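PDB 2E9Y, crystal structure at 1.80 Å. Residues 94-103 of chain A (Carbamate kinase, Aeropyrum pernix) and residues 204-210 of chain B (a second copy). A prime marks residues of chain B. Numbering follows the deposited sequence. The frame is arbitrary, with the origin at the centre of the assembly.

Chain A (94-103) KHSLEEELRR
Chain B (204-210) GGVLEPV

A helix can dock on a neighbouring loop and strand through a few polar side chains that meet its backbone, and the contact between two copies of carbamate kinase illustrates how. The chain A stretch is part of a helix that begins earlier, with i to i+4 hydrogen bonds throughout; Leu207′ to Pro209′ form a strand (Leu207′ phi/psi -107/125) running nearly antiparallel to the helix at 161°, the axes approaching to 10.5 Å. Glu99 CA lies 6.5 Å from Val206′ CA, and Arg102 CA 7.4 Å from Gly205′ CA. Together the stretches bury 323 Å².

Arg102 and His95 cover the most surface. The CA-to-CB bond of His95 (chi1 t, chi2 79°) points toward the chain B stretch, and NE2 donates to Leu207′ O at 2.8 Å, nearly linearly and at the ring edge; its ND1 is bonded elsewhere in the structure. Leu207′ (m, t) packs its CB 3.6 Å from His95 CE1, pairing apolar contact with the polar one.

Arg102 (t, t, m, chi4 142°) brings NH1 to 2.8 Å from Gly205′ O, but the angle is too poor for a hydrogen bond. Glycine suits this place: a CB on Gly205′ would sit 2.5 Å from Arg102 CD. One water completes the join, donating to Glu99 OE1 (2.6 Å) and accepting from Arg102 NH1 (3.2 Å) and Leu207′ N (2.9 Å). Glu99 OE2 (t, t, chi3 -55°) also forms a salt bridge with Arg103 NH2 at 2.9 Å.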

# COMPACT_ATOMS: atom_id res chain seq x y z
N LYS A 94 -3.62 -0.75 11.16
CA LYS A 94 -4.62 -1.79 10.92
C LYS A 94 -4.41 -3.02 11.80
O LYS A 94 -5.33 -3.49 12.48
CB LYS A 94 -4.58 -2.21 9.45
CG LYS A 94 -5.25 -3.54 9.13
CD LYS A 94 -4.93 -3.96 7.69
CE LYS A 94 -5.46 -5.36 7.36
NZ LYS A 94 -6.95 -5.44 7.40
N HIS A 95 -3.19 -3.55 11.78
CA HIS A 95 -2.88 -4.75 12.56
C HIS A 95 -3.03 -4.53 14.06
O HIS A 95 -3.60 -5.36 14.77
CB HIS A 95 -1.45 -5.21 12.25
CG HIS A 95 -1.20 -6.66 12.54
ND1 HIS A 95 -1.61 -7.66 11.69
CD2 HIS A 95 -0.60 -7.26 13.59
CE1 HIS A 95 -1.27 -8.83 12.20
NE2 HIS A 95 -0.66 -8.62 13.36
N SER A 96 -2.53 -3.40 14.54
CA SER A 96 -2.59 -3.07 15.96
C SER A 96 -4.02 -2.81 16.46
O SER A 96 -4.41 -3.28 17.53
CB SER A 96 -1.72 -1.85 16.25
OG SER A 96 -1.69 -1.55 17.64
N LEU A 97 -4.79 -2.07 15.68
CA LEU A 97 -6.17 -1.76 16.06
C LEU A 97 -7.02 -3.02 16.09
O LEU A 97 -7.79 -3.24 17.02
CB LEU A 97 -6.77 -0.74 15.09
CG LEU A 97 -8.19 -0.27 15.40
CD1 LEU A 97 -8.31 0.13 16.87
CD2 LEU A 97 -8.55 0.89 14.50
N GLU A 98 -6.88 -3.86 15.07
CA GLU A 98 -7.63 -5.11 15.01
C GLU A 98 -7.30 -5.98 16.23
O GLU A 98 -8.19 -6.59 16.82
CB GLU A 98 -7.29 -5.88 13.73
CG GLU A 98 -8.04 -5.40 12.49
CD GLU A 98 -7.61 -6.13 11.23
OE1 GLU A 98 -6.98 -7.20 11.34
OE2 GLU A 98 -7.92 -5.63 10.12
N GLU A 99 -6.03 -6.03 16.60
CA GLU A 99 -5.60 -6.83 17.74
C GLU A 99 -6.22 -6.30 19.04
O GLU A 99 -6.67 -7.07 19.89
CB GLU A 99 -4.08 -6.81 17.86
CG GLU A 99 -3.53 -7.65 19.00
CD GLU A 99 -2.02 -7.62 19.04
OE1 GLU A 99 -1.38 -7.93 18.01
OE2 GLU A 99 -1.46 -7.27 20.11
N GLU A 100 -6.25 -4.97 19.18
CA GLU A 100 -6.81 -4.35 20.37
C GLU A 100 -8.30 -4.60 20.48
O GLU A 100 -8.80 -4.99 21.54
CB GLU A 100 -6.53 -2.84 20.36
CG GLU A 100 -7.03 -2.11 21.60
CD GLU A 100 -6.51 -2.70 22.89
OE1 GLU A 100 -5.29 -2.96 22.97
OE2 GLU A 100 -7.31 -2.91 23.83
N LEU A 101 -9.03 -4.38 19.39
CA LEU A 101 -10.47 -4.59 19.39
C LEU A 101 -10.80 -6.04 19.70
O LEU A 101 -11.78 -6.33 20.38
CB LEU A 101 -11.06 -4.19 18.03
CG LEU A 101 -10.91 -2.70 17.68
CD1 LEU A 101 -11.35 -2.45 16.25
CD2 LEU A 101 -11.74 -1.87 18.65
N ARG A 102 -9.97 -6.95 19.19
CA ARG A 102 -10.15 -8.38 19.41
C ARG A 102 -9.96 -8.69 20.89
O ARG A 102 -10.73 -9.45 21.48
CB ARG A 102 -9.12 -9.15 18.59
CG ARG A 102 -9.24 -10.66 18.65
CD ARG A 102 -8.00 -11.26 18.01
NE ARG A 102 -7.71 -10.62 16.73
CZ ARG A 102 -6.49 -10.35 16.29
NH1 ARG A 102 -5.43 -10.66 17.03
NH2 ARG A 102 -6.33 -9.75 15.12
N ARG A 103 -8.94 -8.08 21.48
CA ARG A 103 -8.64 -8.27 22.89
C ARG A 103 -9.83 -7.81 23.74
O ARG A 103 -9.99 -8.23 24.88
CB ARG A 103 -7.39 -7.46 23.27
CG ARG A 103 -6.99 -7.56 24.73
CD ARG A 103 -5.66 -6.87 25.00
NE ARG A 103 -4.57 -7.45 24.22
CZ ARG A 103 -4.02 -6.87 23.16
NH1 ARG A 103 -4.44 -5.69 22.73
NH2 ARG A 103 -3.03 -7.49 22.51
N GLY B 204 -3.43 -16.73 22.21
CA GLY B 204 -4.55 -15.84 22.06
C GLY B 204 -4.90 -15.72 20.58
O GLY B 204 -4.71 -16.63 19.79
N GLY B 205 -5.46 -14.55 20.24
CA GLY B 205 -5.77 -14.33 18.83
C GLY B 205 -4.63 -13.65 18.07
O GLY B 205 -4.71 -13.41 16.88
N VAL B 206 -3.55 -13.32 18.81
CA VAL B 206 -2.49 -12.49 18.25
C VAL B 206 -1.87 -13.09 16.98
O VAL B 206 -1.52 -14.26 16.93
CB VAL B 206 -1.40 -12.35 19.32
CG1 VAL B 206 -0.21 -11.57 18.76
CG2 VAL B 206 -1.94 -11.63 20.54
N LEU B 207 -1.74 -12.22 15.98
CA LEU B 207 -1.13 -12.60 14.71
C LEU B 207 0.24 -11.93 14.68
O LEU B 207 0.36 -10.72 14.84
CB LEU B 207 -1.98 -12.12 13.53
CG LEU B 207 -3.38 -12.75 13.41
CD1 LEU B 207 -4.12 -12.14 12.22
CD2 LEU B 207 -3.25 -14.26 13.25
N GLU B 208 1.28 -12.73 14.48
CA GLU B 208 2.65 -12.23 14.46
C GLU B 208 3.26 -12.26 13.06
O GLU B 208 3.37 -13.32 12.44
CB GLU B 208 3.50 -13.07 15.41
CG GLU B 208 4.98 -12.75 15.42
CD GLU B 208 5.75 -13.65 16.38
OE1 GLU B 208 5.45 -13.60 17.59
OE2 GLU B 208 6.63 -14.40 15.92
N PRO B 209 3.68 -11.09 12.54
CA PRO B 209 4.28 -11.08 11.20
C PRO B 209 5.56 -11.91 11.23
O PRO B 209 6.27 -11.92 12.23
CB PRO B 209 4.56 -9.59 10.96
CG PRO B 209 3.55 -8.90 11.82
CD PRO B 209 3.56 -9.73 13.08
N VAL B 210 5.85 -12.63 10.15
CA VAL B 210 7.06 -13.43 10.10
C VAL B 210 7.87 -13.12 8.85
O VAL B 210 7.33 -12.64 7.85
CB VAL B 210 6.76 -14.95 10.14
CG1 VAL B 210 6.26 -15.33 11.52
CG2 VAL B 210 5.74 -15.32 9.07
O HOH W 1 -2.59 -9.45 16.31